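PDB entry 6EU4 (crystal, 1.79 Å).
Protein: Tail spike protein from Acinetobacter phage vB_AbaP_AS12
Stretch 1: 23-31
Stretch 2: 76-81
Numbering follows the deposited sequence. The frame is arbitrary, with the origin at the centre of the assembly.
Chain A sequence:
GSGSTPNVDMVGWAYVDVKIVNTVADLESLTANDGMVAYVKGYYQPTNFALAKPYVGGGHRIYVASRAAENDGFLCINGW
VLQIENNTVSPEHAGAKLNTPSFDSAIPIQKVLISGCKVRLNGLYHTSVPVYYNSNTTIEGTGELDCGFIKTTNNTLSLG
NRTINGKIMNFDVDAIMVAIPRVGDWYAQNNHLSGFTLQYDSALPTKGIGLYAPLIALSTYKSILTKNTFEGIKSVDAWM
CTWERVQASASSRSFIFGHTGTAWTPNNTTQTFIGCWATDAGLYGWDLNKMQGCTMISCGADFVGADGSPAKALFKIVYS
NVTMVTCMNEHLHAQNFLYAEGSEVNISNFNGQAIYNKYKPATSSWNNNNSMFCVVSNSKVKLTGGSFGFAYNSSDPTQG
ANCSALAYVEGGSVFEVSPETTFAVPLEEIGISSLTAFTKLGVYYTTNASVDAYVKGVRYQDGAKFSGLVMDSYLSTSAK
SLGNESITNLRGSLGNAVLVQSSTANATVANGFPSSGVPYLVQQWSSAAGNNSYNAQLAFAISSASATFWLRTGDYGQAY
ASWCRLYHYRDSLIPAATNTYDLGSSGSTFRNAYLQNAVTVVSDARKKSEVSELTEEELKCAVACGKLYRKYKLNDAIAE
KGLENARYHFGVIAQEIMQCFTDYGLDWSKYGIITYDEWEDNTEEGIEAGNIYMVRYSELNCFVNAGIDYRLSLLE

Stretch 1, residues 23-31: TVADLESLT
Stretch 2 76-81: CINGWV

Residues 76-81 form a tight hairpin. Strand residues 76-77 and 80-81 are joined by a type I' turn from Ile 77 to Trp 80, closed by Ile 77 N to Trp 80 O and Trp 80 N to Ile 77 O, each 3.0 Å. Asn 78 (phi/psi 52/43) and Gly 79 (90/-12) occupy the corners with positive phi, which asparagine tolerates well; at Gly 79 a CB would be jammed against the preceding carbonyl oxygen, so glycine suits the site.

Against this hairpin lies 23-31, whose residues 24-28 have helical phi/psi, near -67/-27 on average, without the regular bonds. Asp 26 N to Thr 23 O and Leu 27 N to Val 24 O, both 3.1 Å, tighten its start, while weak bonds join the side chains of Thr 23 (chi1 p) and Asp 26 (m) to each other and to the backbone. The chain leaves the helical region at Ser 29 (-107/48) and is extended at Leu 30 (-118/110), whose N bonds weakly to Leu 27 O (3.0 Å). The closest CA atoms across the interface, Glu 28 and Asn 78, are 5.9 Å apart.

Apolar packing dominates the 356 Å² buried. Val 24 (m) sets CB 3.8 Å from Ile 77 CD1. Leu 27 (m, t) points toward the hairpin, with CD1 4.1 Å from Ile 77 CG2 and 3.8 Å from Trp 80 CB; its CD2 lies 3.9 Å from the centroid of the Trp 80 five-membered ring, over the face, a CH-pi contact suited to the electron-rich indole. Ile 77 is m, t; Trp 80 has chi1 m and chi2 91°. Leu 30 (t, p) brings CD2 obliquely to 3.3 Å from Trp 80 CZ2. Asn 78 (chi1 m, chi2 122°) points toward the other stretch, and its OD1 packs against the aliphatic part of Glu 28, 3.3 Å from CA and 3.4 Å from CB. Glu 28 (t, t, chi3 -168°) leads its end away, as suits a charged, exposed residue.

No direct hydrogen bond crosses the interface. Instead, one water donates to Leu 27 O (2.8 Å) and Leu 30 O (2.7 Å) and accepts from Trp 80 NE1 (3.1 Å), satisfying the indole NH.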

# COMPACT_ATOMS: atom_id res chain seq x y z
N THR A 23 -43.43 -36.29 5.45
CA THR A 23 -43.35 -34.89 5.03
C THR A 23 -43.90 -34.00 6.13
O THR A 23 -44.60 -34.46 7.03
CB THR A 23 -44.17 -34.63 3.75
OG1 THR A 23 -45.56 -34.72 4.06
CG2 THR A 23 -43.83 -35.64 2.67
N VAL A 24 -43.60 -32.69 6.05
CA VAL A 24 -44.18 -31.81 7.06
C VAL A 24 -45.69 -31.68 6.89
O VAL A 24 -46.39 -31.37 7.87
CB VAL A 24 -43.52 -30.42 7.06
CG1 VAL A 24 -42.04 -30.55 7.38
CG2 VAL A 24 -43.73 -29.70 5.73
N ALA A 25 -46.23 -31.92 5.69
CA ALA A 25 -47.68 -31.89 5.51
C ALA A 25 -48.37 -33.01 6.28
O ALA A 25 -49.56 -32.92 6.59
CB ALA A 25 -48.04 -31.99 4.03
N ASP A 26 -47.64 -34.08 6.58
CA ASP A 26 -48.22 -35.19 7.33
C ASP A 26 -48.31 -34.90 8.82
O ASP A 26 -48.97 -35.67 9.55
CB ASP A 26 -47.41 -36.45 7.08
CG ASP A 26 -47.51 -36.93 5.65
OD1 ASP A 26 -48.62 -36.86 5.08
OD2 ASP A 26 -46.49 -37.37 5.11
N LEU A 27 -47.68 -33.83 9.30
CA LEU A 27 -47.75 -33.49 10.72
C LEU A 27 -49.17 -33.10 11.13
O LEU A 27 -49.64 -33.50 12.20
CB LEU A 27 -46.77 -32.36 11.04
CG LEU A 27 -45.28 -32.71 10.90
CD1 LEU A 27 -44.41 -31.47 11.04
CD2 LEU A 27 -44.86 -33.76 11.92
N GLU A 28 -49.88 -32.35 10.28
CA GLU A 28 -51.21 -31.85 10.65
C GLU A 28 -52.13 -32.97 11.13
O GLU A 28 -52.96 -32.77 12.02
CB GLU A 28 -51.87 -31.12 9.48
CG GLU A 28 -53.20 -30.47 9.85
CD GLU A 28 -53.97 -29.93 8.65
OE1 GLU A 28 -54.95 -29.19 8.86
OE2 GLU A 28 -53.60 -30.26 7.50
N SER A 29 -52.02 -34.16 10.53
CA SER A 29 -52.90 -35.27 10.88
C SER A 29 -52.15 -36.32 11.69
O SER A 29 -52.24 -37.52 11.41
CB SER A 29 -53.48 -35.90 9.62
OG SER A 29 -52.47 -36.54 8.85
N LEU A 30 -51.42 -35.88 12.71
CA LEU A 30 -50.61 -36.76 13.55
C LEU A 30 -51.15 -36.68 14.97
O LEU A 30 -51.02 -35.63 15.63
CB LEU A 30 -49.14 -36.34 13.46
CG LEU A 30 -48.06 -37.21 14.12
CD1 LEU A 30 -48.16 -38.64 13.64
CD2 LEU A 30 -46.67 -36.65 13.81
N THR A 31 -51.77 -37.76 15.46
CA THR A 31 -52.21 -37.79 16.85
C THR A 31 -50.99 -37.97 17.75
O THR A 31 -50.30 -38.99 17.67
CB THR A 31 -53.21 -38.93 17.09
OG1 THR A 31 -52.57 -40.20 16.91
CG2 THR A 31 -54.40 -38.82 16.17
N CYS A 76 -42.39 -24.00 13.46
CA CYS A 76 -43.48 -24.60 14.23
C CYS A 76 -44.62 -24.91 13.28
O CYS A 76 -45.27 -24.00 12.76
CB CYS A 76 -43.93 -23.67 15.36
SG CYS A 76 -45.26 -24.36 16.37
N ILE A 77 -44.86 -26.20 13.04
CA ILE A 77 -45.85 -26.65 12.08
C ILE A 77 -46.88 -27.47 12.87
O ILE A 77 -46.61 -28.60 13.27
CB ILE A 77 -45.23 -27.45 10.93
CG1 ILE A 77 -44.25 -26.54 10.16
CG2 ILE A 77 -46.33 -28.02 10.01
CD1 ILE A 77 -43.41 -27.23 9.07
N ASN A 78 -48.04 -26.85 13.11
CA ASN A 78 -49.10 -27.45 13.92
C ASN A 78 -48.57 -27.93 15.27
O ASN A 78 -48.92 -29.00 15.76
CB ASN A 78 -49.79 -28.59 13.17
CG ASN A 78 -50.20 -28.21 11.76
OD1 ASN A 78 -49.78 -28.84 10.79
ND2 ASN A 78 -51.01 -27.16 11.64
N GLY A 79 -47.72 -27.10 15.89
CA GLY A 79 -47.17 -27.41 17.19
C GLY A 79 -45.87 -28.18 17.16
O GLY A 79 -45.21 -28.30 18.21
N TRP A 80 -45.48 -28.72 16.01
CA TRP A 80 -44.26 -29.51 15.89
C TRP A 80 -43.08 -28.57 15.65
O TRP A 80 -42.95 -27.98 14.57
CB TRP A 80 -44.40 -30.54 14.76
CG TRP A 80 -45.36 -31.63 15.11
CD1 TRP A 80 -46.70 -31.65 14.86
CD2 TRP A 80 -45.06 -32.86 15.77
NE1 TRP A 80 -47.25 -32.82 15.33
CE2 TRP A 80 -46.26 -33.58 15.88
CE3 TRP A 80 -43.88 -33.43 16.27
CZ2 TRP A 80 -46.33 -34.83 16.49
CZ3 TRP A 80 -43.95 -34.69 16.87
CH2 TRP A 80 -45.17 -35.37 16.97
N VAL A 81 -42.21 -28.46 16.64
CA VAL A 81 -41.11 -27.49 16.61
C VAL A 81 -39.86 -28.14 16.04
O VAL A 81 -39.46 -29.24 16.46
CB VAL A 81 -40.86 -26.93 18.02
CG1 VAL A 81 -39.67 -25.98 18.02
CG2 VAL A 81 -42.10 -26.19 18.50
O HOH W 1 -50.30 -33.07 14.93